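Local coordinates for protein 433aa long hypothetical phosphoribosylglycinamide formyl transferase (Pyrococcus horikoshii, PDB 2DWC) that belongs to the ATP-grasp family, resembles PurT-type proteins in domain make-up and holds adenosine-5'-diphosphate in its nucleotide pocket, at residues 248-253 and 396-401; 258-263 and 332-337; 296-301 and 384-389. All coordinates share one frame; numbering follows the deposited sequence.

Contact 1 of 3, residues 248-253 and 396-401; sequences PAEISE and DVEVAK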
loop_
_atom_site.group_PDB
_atom_site.type_symbol
_atom_site.label_atom_id
_atom_site.label_comp_id
_atom_site.label_asym_id
_atom_site.label_seq_id
_atom_site.Cartn_x
_atom_site.Cartn_y
_atom_site.Cartn_z
ATOM N N PRO B 248 -3.453 18.508 7.515
ATOM C CA PRO B 248 -4.702 19.251 7.326
ATOM C C PRO B 248 -4.440 20.667 6.838
ATOM O O PRO B 248 -3.347 21.222 7.026
ATOM C CB PRO B 248 -5.320 19.239 8.723
ATOM C CG PRO B 248 -4.068 19.451 9.644
ATOM C CD PRO B 248 -2.950 18.616 8.909
ATOM N N ALA B 249 -5.423 21.239 6.170
ATOM C CA ALA B 249 -5.304 22.624 5.706
ATOM C C ALA B 249 -5.254 23.515 6.972
ATOM O O ALA B 249 -5.938 23.247 7.950
ATOM C CB ALA B 249 -6.516 22.985 4.863
ATOM N N GLU B 250 -4.448 24.564 6.942
ATOM C CA GLU B 250 -4.331 25.429 8.111
ATOM C C GLU B 250 -5.380 26.525 8.046
ATOM O O GLU B 250 -5.096 27.660 7.651
ATOM C CB GLU B 250 -2.920 26.005 8.165
ATOM C CG GLU B 250 -1.867 24.907 8.432
ATOM C CD GLU B 250 -0.448 25.472 8.612
ATOM O OE1 GLU B 250 0.157 25.914 7.608
ATOM O OE2 GLU B 250 0.047 25.468 9.768
ATOM N N ILE B 251 -6.608 26.143 8.386
ATOM C CA ILE B 251 -7.751 27.046 8.376
ATOM C C ILE B 251 -8.410 27.045 9.753
ATOM O O ILE B 251 -8.181 26.142 10.563
ATOM C CB ILE B 251 -8.803 26.627 7.288
ATOM C CG1 ILE B 251 -9.395 25.245 7.630
ATOM C CG2 ILE B 251 -8.145 26.673 5.902
ATOM C CD1 ILE B 251 -10.526 24.792 6.668
ATOM N N SER B 252 -9.233 28.060 10.024
ATOM C CA SER B 252 -9.891 28.149 11.320
ATOM C C SER B 252 -10.867 27.027 11.552
ATOM O O SER B 252 -11.366 26.393 10.605
ATOM C CB SER B 252 -10.639 29.479 11.473
ATOM O OG SER B 252 -11.688 29.579 10.518
ATOM N N GLU B 253 -11.143 26.788 12.825
ATOM C CA GLU B 253 -12.078 25.764 13.227
ATOM C C GLU B 253 -13.458 26.130 12.674
ATOM O O GLU B 253 -14.236 25.249 12.293
ATOM C CB GLU B 253 -12.100 25.655 14.741
ATOM C CG GLU B 253 -12.389 24.256 15.198
ATOM C CD GLU B 253 -11.972 24.015 16.628
ATOM O OE1 GLU B 253 -10.809 24.335 16.975
ATOM O OE2 GLU B 253 -12.802 23.491 17.404
ATOM N N ASP B 396 4.438 18.638 12.066
ATOM C CA ASP B 396 4.173 19.999 11.599
ATOM C C ASP B 396 3.934 19.937 10.102
ATOM O O ASP B 396 4.866 19.626 9.335
ATOM C CB ASP B 396 5.399 20.882 11.910
ATOM C CG ASP B 396 5.213 22.357 11.549
ATOM O OD1 ASP B 396 5.957 23.187 12.120
ATOM O OD2 ASP B 396 4.372 22.725 10.713
ATOM N N VAL B 397 2.702 20.233 9.695
ATOM C CA VAL B 397 2.339 20.198 8.272
ATOM C C VAL B 397 3.209 21.088 7.378
ATOM O O VAL B 397 3.482 20.740 6.227
ATOM C CB VAL B 397 0.814 20.510 8.095
ATOM C CG1 VAL B 397 0.528 21.968 8.381
ATOM C CG2 VAL B 397 0.339 20.134 6.672
ATOM N N GLU B 398 3.710 22.223 7.895
ATOM C CA GLU B 398 4.546 23.080 7.065
ATOM C C GLU B 398 5.912 22.444 6.819
ATOM O O GLU B 398 6.516 22.669 5.765
ATOM C CB GLU B 398 4.692 24.488 7.703
ATOM C CG GLU B 398 3.328 25.185 7.861
ATOM C CD GLU B 398 3.427 26.630 8.356
ATOM O OE1 GLU B 398 4.441 26.994 8.998
ATOM O OE2 GLU B 398 2.472 27.403 8.112
ATOM N N VAL B 399 6.396 21.660 7.779
ATOM C CA VAL B 399 7.652 20.954 7.624
ATOM C C VAL B 399 7.424 19.874 6.540
ATOM O O VAL B 399 8.248 19.691 5.644
ATOM C CB VAL B 399 8.082 20.289 8.943
ATOM C CG1 VAL B 399 9.297 19.407 8.684
ATOM C CG2 VAL B 399 8.443 21.379 9.996
ATOM N N ALA B 400 6.306 19.169 6.618
ATOM C CA ALA B 400 6.023 18.149 5.581
ATOM C C ALA B 400 5.896 18.776 4.189
ATOM O O ALA B 400 6.421 18.211 3.218
ATOM C CB ALA B 400 4.761 17.367 5.944
ATOM N N LYS B 401 5.222 19.932 4.069
ATOM C CA LYS B 401 5.109 20.621 2.773
ATOM C C LYS B 401 6.486 20.947 2.197
ATOM O O LYS B 401 6.777 20.671 1.021
ATOM C CB LYS B 401 4.319 21.949 2.901
ATOM C CG LYS B 401 2.871 21.802 3.286
ATOM C CD LYS B 401 2.256 23.141 3.657
ATOM C CE LYS B 401 2.244 24.126 2.473
ATOM N NZ LYS B 401 1.617 25.428 2.887
HETATM O O HOH W 1 -0.194 25.423 5.134
#
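The carboxylate of Glu250 has Val397 over one face, with CG1 of Val397 3.6 Å from Glu250 CD, while Glu398 OE2 comes in beside OE1, only about half an ångström off the Glu250 carboxylate plane. The two acid planes stand nearly perpendicular, 86° apart, and the side chains cross at about a right angle, which brings Glu250 OE1 and Glu398 OE2 to 2.8 Å. Two carboxylate oxygens this close suggest that one acid may carry a proton. With CG anti to the carbonyl carbon (chi1 -67°) and the chain extended beyond it, Glu250 passes Val397 in the opposite sense and reaches Glu398. Water 1 joins Glu250 to the next turn of the helix: it donates to Glu250 OE1 at a rather short 2.5 Å and accepts from Lys401 NZ at 2.9 Å, a lysine that also makes a cation-pi contact with Trp246. On the side of Pro248, the other methyl of Val397, CG2, lies 3.9 Å from Pro248 O and looser against the proline ring, whose preceding peptide is cis. Pro342 touches both Pro248 and Val397 and so lines this apolar part. Asp396 OD2 accepts from Glu398 N at 2.9 Å. The arrangement is that of an N-capped helix start, with Asp396 as N-cap of helix 397-409, meeting an inverse gamma turn centred on Glu250 where the ATP-grasp part faces the PurT C-terminal part.

Contact 2 of 3, residues 258-263 and 332-337; sequences EVYRIA and DGYRLF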
loop_
_atom_site.group_PDB
_atom_site.type_symbol
_atom_site.label_atom_id
_atom_site.label_comp_id
_atom_site.label_asym_id
_atom_site.label_seq_id
_atom_site.Cartn_x
_atom_site.Cartn_y
_atom_site.Cartn_z
ATOM N N GLU B 258 -17.542 24.882 8.380
ATOM C CA GLU B 258 -18.321 25.367 7.236
ATOM C C GLU B 258 -17.960 24.498 6.011
ATOM O O GLU B 258 -18.805 24.219 5.144
ATOM C CB GLU B 258 -17.982 26.832 6.967
ATOM C CG GLU B 258 -18.691 27.467 5.796
ATOM C CD GLU B 258 -20.188 27.740 6.060
ATOM O OE1 GLU B 258 -20.795 28.419 5.211
ATOM O OE2 GLU B 258 -20.741 27.277 7.087
ATOM N N VAL B 259 -16.695 24.089 5.943
ATOM C CA VAL B 259 -16.250 23.218 4.822
ATOM C C VAL B 259 -17.070 21.933 4.887
ATOM O O VAL B 259 -17.615 21.485 3.879
ATOM C CB VAL B 259 -14.724 22.910 4.942
ATOM C CG1 VAL B 259 -14.332 21.669 4.076
ATOM C CG2 VAL B 259 -13.933 24.125 4.486
ATOM N N TYR B 260 -17.196 21.342 6.074
ATOM C CA TYR B 260 -17.987 20.114 6.217
ATOM C C TYR B 260 -19.455 20.381 5.886
ATOM O O TYR B 260 -20.095 19.581 5.228
ATOM C CB TYR B 260 -17.925 19.540 7.642
ATOM C CG TYR B 260 -16.521 19.201 8.133
ATOM C CD1 TYR B 260 -16.188 19.276 9.492
ATOM C CD2 TYR B 260 -15.518 18.817 7.230
ATOM C CE1 TYR B 260 -14.900 18.984 9.933
ATOM C CE2 TYR B 260 -14.214 18.529 7.661
ATOM C CZ TYR B 260 -13.906 18.614 8.998
ATOM O OH TYR B 260 -12.604 18.388 9.398
ATOM N N ARG B 261 -20.001 21.505 6.352
ATOM C CA ARG B 261 -21.400 21.794 6.073
ATOM C C ARG B 261 -21.687 21.919 4.568
ATOM O O ARG B 261 -22.694 21.379 4.063
ATOM C CB ARG B 261 -21.797 23.115 6.798
ATOM C CG ARG B 261 -23.303 23.440 6.745
ATOM C CD ARG B 261 -23.605 24.874 7.260
ATOM N NE ARG B 261 -23.195 25.925 6.327
ATOM C CZ ARG B 261 -23.826 26.215 5.189
ATOM N NH1 ARG B 261 -24.909 25.527 4.825
ATOM N NH2 ARG B 261 -23.385 27.211 4.425
ATOM N N ILE B 262 -20.830 22.653 3.869
ATOM C CA ILE B 262 -20.995 22.878 2.421
ATOM C C ILE B 262 -20.817 21.550 1.672
ATOM O O ILE B 262 -21.617 21.205 0.778
ATOM C CB ILE B 262 -19.981 23.931 1.932
ATOM C CG1 ILE B 262 -20.476 25.320 2.379
ATOM C CG2 ILE B 262 -19.841 23.903 0.405
ATOM C CD1 ILE B 262 -19.494 26.389 2.251
ATOM N N ALA B 263 -19.767 20.809 2.033
ATOM C CA ALA B 263 -19.551 19.499 1.375
ATOM C C ALA B 263 -20.777 18.597 1.578
ATOM O O ALA B 263 -21.248 17.944 0.644
ATOM C CB ALA B 263 -18.237 18.797 1.969
ATOM N N ASP B 332 -19.527 17.005 17.202
ATOM C CA ASP B 332 -20.402 18.142 16.939
ATOM C C ASP B 332 -21.385 17.898 15.801
ATOM O O ASP B 332 -21.640 18.796 14.989
ATOM C CB ASP B 332 -19.588 19.401 16.595
ATOM C CG ASP B 332 -18.510 19.723 17.631
ATOM O OD1 ASP B 332 -18.670 19.339 18.809
ATOM O OD2 ASP B 332 -17.503 20.379 17.268
ATOM N N GLY B 333 -21.933 16.691 15.733
ATOM C CA GLY B 333 -22.894 16.389 14.691
ATOM C C GLY B 333 -22.311 15.967 13.349
ATOM O O GLY B 333 -23.067 15.726 12.404
ATOM N N TYR B 334 -20.985 15.923 13.240
ATOM C CA TYR B 334 -20.348 15.487 11.996
ATOM C C TYR B 334 -19.585 14.184 12.239
ATOM O O TYR B 334 -18.904 14.024 13.267
ATOM C CB TYR B 334 -19.380 16.559 11.458
ATOM C CG TYR B 334 -20.055 17.734 10.766
ATOM C CD1 TYR B 334 -20.081 19.001 11.368
ATOM C CD2 TYR B 334 -20.731 17.564 9.535
ATOM C CE1 TYR B 334 -20.774 20.069 10.786
ATOM C CE2 TYR B 334 -21.423 18.635 8.937
ATOM C CZ TYR B 334 -21.447 19.879 9.574
ATOM O OH TYR B 334 -22.169 20.922 9.024
ATOM N N ARG B 335 -19.725 13.239 11.308
ATOM C CA ARG B 335 -19.023 11.969 11.394
ATOM C C ARG B 335 -17.687 12.263 10.682
ATOM O O ARG B 335 -17.647 12.500 9.468
ATOM C CB ARG B 335 -19.801 10.867 10.658
ATOM C CG ARG B 335 -19.445 9.440 11.098
ATOM C CD ARG B 335 -20.228 8.399 10.277
ATOM N NE ARG B 335 -20.057 6.984 10.674
ATOM C CZ ARG B 335 -19.061 6.180 10.284
ATOM N NH1 ARG B 335 -18.088 6.643 9.468
ATOM N NH2 ARG B 335 -19.065 4.895 10.672
ATOM N N LEU B 336 -16.606 12.321 11.468
ATOM C CA LEU B 336 -15.303 12.643 10.927
ATOM C C LEU B 336 -14.434 11.416 10.750
ATOM O O LEU B 336 -14.657 10.376 11.359
ATOM C CB LEU B 336 -14.562 13.652 11.858
ATOM C CG LEU B 336 -15.317 14.964 12.168
ATOM C CD1 LEU B 336 -14.377 15.902 12.920
ATOM C CD2 LEU B 336 -15.793 15.633 10.889
ATOM N N PHE B 337 -13.426 11.550 9.892
ATOM C CA PHE B 337 -12.467 10.461 9.689
ATOM C C PHE B 337 -11.134 11.012 10.245
ATOM O O PHE B 337 -10.533 11.911 9.682
ATOM C CB PHE B 337 -12.313 10.117 8.208
ATOM C CG PHE B 337 -11.533 8.848 8.008
ATOM C CD1 PHE B 337 -12.153 7.629 8.208
ATOM C CD2 PHE B 337 -10.150 8.888 7.811
ATOM C CE1 PHE B 337 -11.424 6.448 8.239
ATOM C CE2 PHE B 337 -9.403 7.717 7.835
ATOM C CZ PHE B 337 -10.030 6.499 8.052
#
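Two CH-pi contacts carry this crossing of helix and strand, and both involve Tyr260. Its CB sits over the middle of the Tyr334 ring, 3.9 Å from the centroid of that ring and only 11° off the normal. Its own ring receives Leu336 over one face: Leu336 CD2 approaches nearest at Tyr260 CE1, 3.6 Å away, with the two side chains at about a right angle. The Tyr260 and Tyr334 rings are inclined at 59°, an oblique pairing. A close van der Waals contact is made by the hydroxyl: Tyr334 OH lies 3.1 Å from Arg261 CB. Arg261 CG is anti to the backbone N, and a bend at chi3 turns the guanidinium back along the helix. There the polar part begins, inside the helix segment: Arg261 NE reaches Glu258 OE2 at 2.9 Å and Arg261 NH2 reaches Glu258 OE1 at 3.0 Å, a side-on salt bridge of two nearly straight hydrogen bonds that fixes the rotation of the guanidinium; both oxygens lie near its plane, but are met from above the carboxylate plane. The phenol of Tyr260 bonds Glu256, one turn earlier. The 258-263 part of helix 253-270 runs at 107° to strand 334-337, the two short axes 10.5 Å apart at closest, and lies on the large mixed sheet, with Tyr260 also touching Lys231 and Pro232 of strand 225-238 and Val259 reaching Val287.

Contact 3 of 3, residues 296-301 and 384-389; sequences PHDTGM and GRRLGI. With SO4 (sulfate ion), chain F.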
loop_
_atom_site.group_PDB
_atom_site.type_symbol
_atom_site.label_atom_id
_atom_site.label_comp_id
_atom_site.label_asym_id
_atom_site.label_seq_id
_atom_site.Cartn_x
_atom_site.Cartn_y
_atom_site.Cartn_z
ATOM N N PRO B 296 -12.145 10.011 -6.433
ATOM C CA PRO B 296 -10.868 10.348 -5.796
ATOM C C PRO B 296 -10.222 11.439 -6.684
ATOM O O PRO B 296 -10.382 11.446 -7.915
ATOM C CB PRO B 296 -10.085 9.038 -5.877
ATOM C CG PRO B 296 -11.153 7.981 -5.689
ATOM C CD PRO B 296 -12.356 8.536 -6.494
ATOM N N HIS B 297 -9.491 12.350 -6.062
ATOM C CA HIS B 297 -8.912 13.480 -6.748
ATOM C C HIS B 297 -7.399 13.507 -6.482
ATOM O O HIS B 297 -6.949 13.080 -5.399
ATOM C CB HIS B 297 -9.569 14.746 -6.165
ATOM C CG HIS B 297 -9.274 15.992 -6.929
ATOM N ND1 HIS B 297 -9.655 16.164 -8.245
ATOM C CD2 HIS B 297 -8.660 17.142 -6.559
ATOM C CE1 HIS B 297 -9.285 17.365 -8.653
ATOM N NE2 HIS B 297 -8.679 17.979 -7.651
ATOM N N ASP B 298 -6.626 14.052 -7.416
ATOM C CA ASP B 298 -5.192 14.045 -7.213
ATOM C C ASP B 298 -4.658 14.684 -5.935
ATOM O O ASP B 298 -3.728 14.153 -5.335
ATOM C CB ASP B 298 -4.457 14.594 -8.461
ATOM C CG ASP B 298 -4.972 15.950 -8.926
ATOM O OD1 ASP B 298 -4.639 16.326 -10.079
ATOM O OD2 ASP B 298 -5.681 16.647 -8.163
ATOM N N THR B 299 -5.279 15.765 -5.472
ATOM C CA THR B 299 -4.796 16.436 -4.258
ATOM C C THR B 299 -4.898 15.490 -3.076
ATOM O O THR B 299 -4.121 15.589 -2.124
ATOM C CB THR B 299 -5.624 17.694 -3.980
ATOM O OG1 THR B 299 -6.989 17.315 -3.778
ATOM C CG2 THR B 299 -5.518 18.670 -5.198
ATOM N N GLY B 300 -5.834 14.553 -3.178
ATOM C CA GLY B 300 -6.041 13.563 -2.130
ATOM C C GLY B 300 -4.944 12.522 -2.014
ATOM O O GLY B 300 -4.994 11.709 -1.107
ATOM N N MET B 301 -3.949 12.534 -2.904
ATOM C CA MET B 301 -2.859 11.556 -2.763
ATOM C C MET B 301 -2.129 11.751 -1.449
ATOM O O MET B 301 -1.495 10.843 -0.957
ATOM C CB MET B 301 -1.876 11.605 -3.950
ATOM C CG MET B 301 -2.424 10.822 -5.178
ATOM S SD MET B 301 -1.161 10.722 -6.491
ATOM C CE MET B 301 -1.386 12.279 -7.338
ATOM N N GLY B 384 4.881 17.968 -19.217
ATOM C CA GLY B 384 3.812 18.247 -18.283
ATOM C C GLY B 384 3.169 16.990 -17.698
ATOM O O GLY B 384 2.335 17.097 -16.813
ATOM N N ARG B 385 3.523 15.801 -18.181
ATOM C CA ARG B 385 2.876 14.593 -17.626
ATOM C C ARG B 385 3.351 14.324 -16.193
ATOM O O ARG B 385 4.535 14.405 -15.916
ATOM C CB ARG B 385 3.187 13.358 -18.490
ATOM C CG ARG B 385 2.309 12.120 -18.168
ATOM C CD ARG B 385 2.577 10.920 -19.092
ATOM N NE ARG B 385 1.292 10.216 -19.252
ATOM C CZ ARG B 385 1.094 9.170 -20.041
ATOM N NH1 ARG B 385 2.098 8.671 -20.759
ATOM N NH2 ARG B 385 -0.124 8.637 -20.129
ATOM N N ARG B 386 2.432 13.988 -15.287
ATOM C CA ARG B 386 2.842 13.689 -13.921
ATOM C C ARG B 386 3.327 12.239 -13.911
ATOM O O ARG B 386 2.549 11.323 -14.229
ATOM C CB ARG B 386 1.652 13.785 -12.983
ATOM C CG ARG B 386 2.056 13.811 -11.546
ATOM C CD ARG B 386 0.785 13.981 -10.699
ATOM N NE ARG B 386 0.185 15.295 -10.936
ATOM C CZ ARG B 386 -1.125 15.529 -10.985
ATOM N NH1 ARG B 386 -1.993 14.539 -10.822
ATOM N NH2 ARG B 386 -1.569 16.764 -11.188
ATOM N N LEU B 387 4.587 12.042 -13.536
ATOM C CA LEU B 387 5.192 10.703 -13.511
ATOM C C LEU B 387 5.311 10.111 -12.123
ATOM O O LEU B 387 5.579 8.897 -11.975
ATOM C CB LEU B 387 6.581 10.748 -14.171
ATOM C CG LEU B 387 6.527 11.158 -15.644
ATOM C CD1 LEU B 387 7.949 10.963 -16.256
ATOM C CD2 LEU B 387 5.473 10.294 -16.392
ATOM N N GLY B 388 5.122 10.937 -11.084
ATOM C CA GLY B 388 5.209 10.384 -9.734
ATOM C C GLY B 388 4.943 11.457 -8.706
ATOM O O GLY B 388 4.538 12.568 -9.074
ATOM N N ILE B 389 5.133 11.134 -7.432
ATOM C CA ILE B 389 4.971 12.144 -6.377
ATOM C C ILE B 389 5.963 11.890 -5.256
ATOM O O ILE B 389 6.373 10.754 -5.018
ATOM C CB ILE B 389 3.576 12.125 -5.652
ATOM C CG1 ILE B 389 3.221 10.679 -5.225
ATOM C CG2 ILE B 389 2.522 12.807 -6.503
ATOM C CD1 ILE B 389 2.135 10.640 -4.157
HETATM S S SO4 F . -2.139 11.042 -18.240
HETATM O O1 SO4 F . -1.853 12.137 -19.225
HETATM O O2 SO4 F . -3.279 11.472 -17.364
HETATM O O3 SO4 F . -2.503 9.791 -18.985
HETATM O O4 SO4 F . -0.911 10.792 -17.417
#
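Met301 and Ile389 make the densely packed half of this contact. The thioether is folded by a bend at chi3 (-84°), so that Met301 CE comes to 4.0 Å from Ile389 CG2 while Met301 SD lies 4.0 Å from Ile389 CD1. These two buried side chains cross at a slant, and the methionine methyl also borders Arg386 NH1. Tyr242 of strand 241-247 touches Met301, Ile389, Asp298 and Arg386, and Phe314 of helix 313-322 covers Met301 further, which leaves the apolar part enclosed.

The polar half is looser. Arg386 presents its two terminal nitrogens end-on to a single oxygen: NH1 and NH2 of Arg386 both stand 3.3 Å from Asp298 OD1, with bent bonds near 140°. They arrive from the same face of the carboxylate, and the guanidinium plane is turned 64° against it. Arg386 leaves the strand extended through CD and then bends at chi3, which brings its guanidinium to the 3-10 segment 298-301. The second oxygen, OD2 of Asp298, stays over the imidazole face of His297, its neighbour in sequence. Farther out, Arg385 leaves the contact altogether and holds a sulfate ion with two nearly straight bonds, from NE to sulfate O4 and from NH2 to sulfate O3, both 2.9 Å; Tyr382 and Lys378 bind the same ion, which probably came from the crystallisation liquor.

Arg386 also forms a salt bridge with Asp241, so its positive charge is shared between two acids and probably balanced at this junction; the Asp298 side chain lies about 9 Å from the bound ADP. The long, bent bonds to Asp298 imply an electrostatic tie rather than a tight directional grip.

From the N terminus, the chain passes the Rossmann-like preATP-grasp part and strand 241-247 before residues 248-253 open contact 1. Helix 253-270 then supplies the first half of contact 2, and the turn at 296-301 the first half of contact 3. Strand 334-337 closes contact 2, strand 386-393 closes contact 3, and helix 397-409, which follows it, closes contact 1. Contacts 2 and 3 therefore both nest within the loop of contact 1 and cross each other. Contacts 1 and 2 touch through Ile251 and Val259. Contact 2 lays helix 253-270 against strand 334-337 of the same mixed sheet that contact 3 reaches. Contacts 1 and 3 join the ATP-grasp part to the C-terminal part at two separate places.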